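Local coordinates for universal stress protein (Pseudomonas aeruginosa UCBPP-PA14, PDB 7MQ5) that is of unknown function but belongs to the universal stress protein family, some of whose members bind ATP, at residues Leu138-Val143 and Thr241-Val246; Pro224-Ile229 and Ala260-Asp265. One frame throughout, in Å; residues are numbered along the deposited sequence.

Interaction 1 (Leu138-Val143 and Thr241-Val246); sequences LAAVDV and TVIGTV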
loop_
_atom_site.group_PDB
_atom_site.type_symbol
_atom_site.label_atom_id
_atom_site.label_comp_id
_atom_site.label_asym_id
_atom_site.label_seq_id
_atom_site.Cartn_x
_atom_site.Cartn_y
_atom_site.Cartn_z
ATOM N N LEU A 138 -5.940 4.162 -8.134
ATOM C CA LEU A 138 -4.907 4.928 -8.857
ATOM C C LEU A 138 -3.540 4.272 -8.668
ATOM O O LEU A 138 -3.140 4.055 -7.534
ATOM C CB LEU A 138 -4.881 6.365 -8.333
ATOM C CG LEU A 138 -3.852 7.278 -8.990
ATOM C CD1 LEU A 138 -4.111 7.431 -10.488
ATOM C CD2 LEU A 138 -3.861 8.620 -8.287
ATOM N N ALA A 139 -2.865 3.969 -9.768
ATOM C CA ALA A 139 -1.481 3.444 -9.742
ATOM C C ALA A 139 -0.530 4.583 -10.116
ATOM O O ALA A 139 -0.784 5.249 -11.128
ATOM C CB ALA A 139 -1.346 2.289 -10.702
ATOM N N ALA A 140 0.548 4.780 -9.356
ATOM C CA ALA A 140 1.541 5.834 -9.650
ATOM C C ALA A 140 2.811 5.197 -10.218
ATOM O O ALA A 140 3.420 4.361 -9.545
ATOM C CB ALA A 140 1.846 6.634 -8.406
ATOM N N VAL A 141 3.186 5.592 -11.429
ATOM C CA VAL A 141 4.420 5.092 -12.089
ATOM C C VAL A 141 5.160 6.276 -12.733
ATOM O O VAL A 141 4.708 7.439 -12.596
ATOM C CB VAL A 141 4.051 4.024 -13.132
ATOM C CG1 VAL A 141 3.330 2.837 -12.504
ATOM C CG2 VAL A 141 3.228 4.630 -14.262
ATOM N N ASP A 142 6.330 6.003 -13.300
ATOM C CA ASP A 142 7.049 7.009 -14.131
ATOM C C ASP A 142 7.418 6.276 -15.418
ATOM O O ASP A 142 8.443 5.587 -15.433
ATOM C CB ASP A 142 8.260 7.639 -13.435
ATOM C CG ASP A 142 8.978 8.685 -14.287
ATOM O OD1 ASP A 142 8.609 8.845 -15.476
ATOM O OD2 ASP A 142 9.902 9.339 -13.760
ATOM N N VAL A 143 6.561 6.386 -16.432
ATOM C CA VAL A 143 6.777 5.649 -17.714
ATOM C C VAL A 143 8.083 6.108 -18.388
ATOM O O VAL A 143 8.569 5.370 -19.252
ATOM C CB VAL A 143 5.556 5.789 -18.648
ATOM C CG1 VAL A 143 4.264 5.374 -17.954
ATOM C CG2 VAL A 143 5.422 7.188 -19.222
ATOM N N THR A 241 -4.596 4.437 -3.593
ATOM C CA THR A 241 -3.457 4.795 -4.466
ATOM C C THR A 241 -2.366 3.759 -4.185
ATOM O O THR A 241 -2.055 3.512 -3.019
ATOM C CB THR A 241 -2.968 6.232 -4.243
ATOM O OG1 THR A 241 -4.057 7.134 -4.450
ATOM C CG2 THR A 241 -1.851 6.607 -5.188
ATOM N N VAL A 242 -1.797 3.194 -5.235
ATOM C CA VAL A 242 -0.695 2.209 -5.134
ATOM C C VAL A 242 0.578 2.919 -5.573
ATOM O O VAL A 242 0.615 3.472 -6.694
ATOM C CB VAL A 242 -0.964 0.962 -5.985
ATOM C CG1 VAL A 242 0.162 -0.042 -5.787
ATOM C CG2 VAL A 242 -2.327 0.353 -5.674
ATOM N N ILE A 243 1.582 2.916 -4.700
ATOM C CA ILE A 243 2.873 3.588 -4.986
ATOM C C ILE A 243 4.026 2.640 -4.675
ATOM O O ILE A 243 3.846 1.640 -3.939
ATOM C CB ILE A 243 3.029 4.894 -4.180
ATOM C CG1 ILE A 243 3.239 4.625 -2.687
ATOM C CG2 ILE A 243 1.869 5.847 -4.433
ATOM C CD1 ILE A 243 3.561 5.862 -1.887
ATOM N N GLY A 244 5.173 2.955 -5.262
ATOM C CA GLY A 244 6.424 2.265 -4.940
ATOM C C GLY A 244 7.390 3.242 -4.306
ATOM O O GLY A 244 7.304 4.450 -4.579
ATOM N N THR A 245 8.226 2.746 -3.411
ATOM C CA THR A 245 9.326 3.535 -2.832
ATOM C C THR A 245 10.443 3.675 -3.879
ATOM O O THR A 245 10.377 3.046 -4.953
ATOM C CB THR A 245 9.756 2.916 -1.497
ATOM O OG1 THR A 245 10.180 1.578 -1.753
ATOM C CG2 THR A 245 8.639 2.933 -0.479
ATOM N N VAL A 246 11.459 4.467 -3.568
ATOM C CA VAL A 246 12.531 4.781 -4.554
ATOM C C VAL A 246 13.295 3.501 -4.938
ATOM O O VAL A 246 13.497 2.613 -4.094
ATOM C CB VAL A 246 13.420 5.922 -4.020
ATOM C CG1 VAL A 246 14.102 5.544 -2.712
ATOM C CG2 VAL A 246 14.415 6.430 -5.047
HETATM O O HOH W 1 5.294 4.762 -7.498
#
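L138-A140 and T241-I243 run as neighbouring parallel strands, 21° apart in direction, with V242 joined to both L138 and A140. V242 N donates to L138 O at 2.8 Å, and A140 N donates to V242 O at 3.0 Å, so that V242, as in parallel sheets, bonds through both N and O to the residues on either side of A139. L138 O also receives the CA-H of T241. Side by side and pointing the same way, L138 and T241 meet where L138 CB lies 4.0 Å from T241 OG1. That hydroxyl, held anti to the carbonyl carbon by chi1 of -57°, is hydrogen-bonded to S269 OG, so a buried threonine is satisfied here. These are the first and fourth strands of the Rossmann-like domain, adjacent in its 3-2-1-4-5 order. On the face of A139 and V242, helix 148-167 covers the sheet, its I157, I158 and A161 meeting a small alanine and a beta-branched valine. On the other face A140 CB approaches I243 CG2 at 4.1 Å in one of two conformers of I243. Toward the strand ends the pair spreads, and a water bridges them, donating to A140 O at 2.8 Å and accepting from G244 N.

Interaction 2 (Pro224-Ile229 and Ala260-Asp265); sequences PADVLI and AEVVLD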
loop_
_atom_site.group_PDB
_atom_site.type_symbol
_atom_site.label_atom_id
_atom_site.label_comp_id
_atom_site.label_asym_id
_atom_site.label_seq_id
_atom_site.Cartn_x
_atom_site.Cartn_y
_atom_site.Cartn_z
ATOM N N PRO A 224 6.367 18.098 -10.804
ATOM C CA PRO A 224 6.820 17.369 -9.620
ATOM C C PRO A 224 5.872 16.211 -9.246
ATOM O O PRO A 224 4.707 16.453 -9.031
ATOM C CB PRO A 224 6.869 18.450 -8.523
ATOM C CG PRO A 224 6.669 19.779 -9.232
ATOM C CD PRO A 224 5.927 19.468 -10.510
ATOM N N ALA A 225 6.384 14.976 -9.180
ATOM C CA ALA A 225 5.528 13.804 -8.855
ATOM C C ALA A 225 4.900 13.959 -7.465
ATOM O O ALA A 225 3.757 13.489 -7.261
ATOM C CB ALA A 225 6.328 12.527 -8.941
ATOM N N ASP A 226 5.612 14.613 -6.553
ATOM C CA ASP A 226 5.115 14.790 -5.162
ATOM C C ASP A 226 3.844 15.652 -5.153
ATOM O O ASP A 226 3.101 15.601 -4.163
ATOM C CB ASP A 226 6.184 15.379 -4.238
ATOM C CG ASP A 226 6.656 16.774 -4.611
ATOM O OD1 ASP A 226 6.834 17.023 -5.806
ATOM O OD2 ASP A 226 6.855 17.595 -3.694
ATOM N N VAL A 227 3.595 16.482 -6.172
ATOM C CA VAL A 227 2.299 17.236 -6.156
ATOM C C VAL A 227 1.366 16.652 -7.225
ATOM O O VAL A 227 0.133 16.713 -7.038
ATOM C CB VAL A 227 2.486 18.757 -6.342
ATOM C CG1 VAL A 227 3.404 19.327 -5.274
ATOM C CG2 VAL A 227 2.988 19.112 -7.735
ATOM N N LEU A 228 1.918 16.053 -8.278
ATOM C CA LEU A 228 1.034 15.545 -9.360
ATOM C C LEU A 228 0.260 14.306 -8.901
ATOM O O LEU A 228 -0.931 14.199 -9.253
ATOM C CB LEU A 228 1.870 15.248 -10.605
ATOM C CG LEU A 228 2.450 16.475 -11.304
ATOM C CD1 LEU A 228 3.307 16.072 -12.492
ATOM C CD2 LEU A 228 1.348 17.426 -11.739
ATOM N N ILE A 229 0.889 13.425 -8.123
ATOM C CA ILE A 229 0.200 12.180 -7.677
ATOM C C ILE A 229 -0.991 12.570 -6.801
ATOM O O ILE A 229 -2.113 12.140 -7.070
ATOM C CB ILE A 229 1.172 11.171 -7.044
ATOM C CG1 ILE A 229 2.151 10.623 -8.091
ATOM C CG2 ILE A 229 0.409 10.063 -6.332
ATOM C CD1 ILE A 229 3.366 9.951 -7.511
ATOM N N ALA A 260 7.555 9.496 -2.236
ATOM C CA ALA A 260 6.649 8.686 -1.398
ATOM C C ALA A 260 6.442 9.354 -0.034
ATOM O O ALA A 260 5.319 9.275 0.480
ATOM C CB ALA A 260 7.166 7.268 -1.281
ATOM N N GLU A 261 7.467 10.008 0.521
ATOM C CA GLU A 261 7.290 10.682 1.836
ATOM C C GLU A 261 6.188 11.740 1.731
ATOM O O GLU A 261 5.237 11.739 2.544
ATOM C CB GLU A 261 8.595 11.339 2.285
ATOM C CG GLU A 261 9.638 10.357 2.778
ATOM C CD GLU A 261 10.936 11.006 3.221
ATOM O OE1 GLU A 261 11.113 12.214 2.963
ATOM O OE2 GLU A 261 11.763 10.307 3.828
ATOM N N VAL A 262 6.289 12.604 0.728
ATOM C CA VAL A 262 5.287 13.696 0.588
ATOM C C VAL A 262 3.910 13.108 0.261
ATOM O O VAL A 262 2.924 13.509 0.891
ATOM C CB VAL A 262 5.735 14.714 -0.475
ATOM C CG1 VAL A 262 4.654 15.753 -0.735
ATOM C CG2 VAL A 262 7.047 15.386 -0.087
ATOM N N VAL A 263 3.835 12.189 -0.697
ATOM C CA VAL A 263 2.519 11.624 -1.105
ATOM C C VAL A 263 1.837 10.930 0.090
ATOM O O VAL A 263 0.628 11.122 0.301
ATOM C CB VAL A 263 2.732 10.693 -2.316
ATOM C CG1 VAL A 263 1.510 9.865 -2.651
ATOM C CG2 VAL A 263 3.222 11.484 -3.518
ATOM N N LEU A 264 2.577 10.136 0.854
ATOM C CA LEU A 264 1.956 9.389 1.980
ATOM C C LEU A 264 1.392 10.331 3.045
ATOM O O LEU A 264 0.415 9.951 3.698
ATOM C CB LEU A 264 3.000 8.442 2.580
ATOM C CG LEU A 264 3.013 7.051 1.955
ATOM C CD1 LEU A 264 4.358 6.354 2.142
ATOM C CD2 LEU A 264 1.861 6.222 2.502
ATOM N N ASP A 265 1.994 11.505 3.203
ATOM C CA ASP A 265 1.549 12.501 4.212
ATOM C C ASP A 265 0.480 13.439 3.635
ATOM O O ASP A 265 0.022 14.303 4.392
ATOM C CB ASP A 265 2.731 13.334 4.718
ATOM C CG ASP A 265 3.465 12.764 5.926
ATOM O OD1 ASP A 265 3.012 11.730 6.482
ATOM O OD2 ASP A 265 4.488 13.363 6.309
#
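With CG1 anti to the backbone N (chi1 169°), V263 meets I229, which turns its CG2 methyl to the valine. The two methyls, V263 CG1 and I229 CG2, touch at 3.8 Å, the side chains crossing at about a right angle. The other methyl of V263 reaches down to the neighbouring backbone: CG2 is 4.1 Å from D226 CA and also near I229 CB and A225 O. V263 therefore rests against A225, D226 and I229, which lie on one side of helix 225-236. The branch at CB of valine and isoleucine puts a methyl close to the backbone, which suits a place where the helices lie close and the CA atoms of D226 and V263 are only 5.8 Å apart.

Helices 225-236 and 258-264 lie side by side, their segment axes 8.6 Å apart at 30°, on the same face of the parallel sheet. Each follows a strand of the alternating beta-alpha fold: the first leads from strand 218-222 to strand 240-244, the second from there to strand 270-274.

Closer to the surface, D226 and V262 make the second contact. Chi1 of 63° puts the carboxylate carbon of D226 between backbone N and carbonyl carbon. V262 CG1 touches both CB and the backbone O of D226, each at 3.8 Å, with the carboxylate OD2 a little farther off. An acidic residue in the first turn should also suit the positive end of the helix dipole. P224, at the N-cap just before the helix, uses its carbonyl O twice, accepting from V227 N and from L228 N. Beyond V262 and V263, D265 OD1 accepts from L108 N and W113 NE1, joining this segment to the N-terminal half of the chain.

From the N terminus, the chain lays down five strands before reaching 138-143, then passes 224-229, 241-246 and 260-265 in turn. Interaction 1 closes a loop of 97 residues and interaction 2 one of 30; because their segments alternate, the two loops cross. Strand 240-244 lies between helices 225-236 and 258-264 in the sequence, so the helix pair of interaction 2 brackets one strand of interaction 1. In space the helices rest on that strand pair: A140 CB meets I229 CD1 at 3.8 Å, and in one conformer I243 CD1 meets A260 CB at 3.9 Å. Sheet and helical layer are thereby joined within the C-terminal domain.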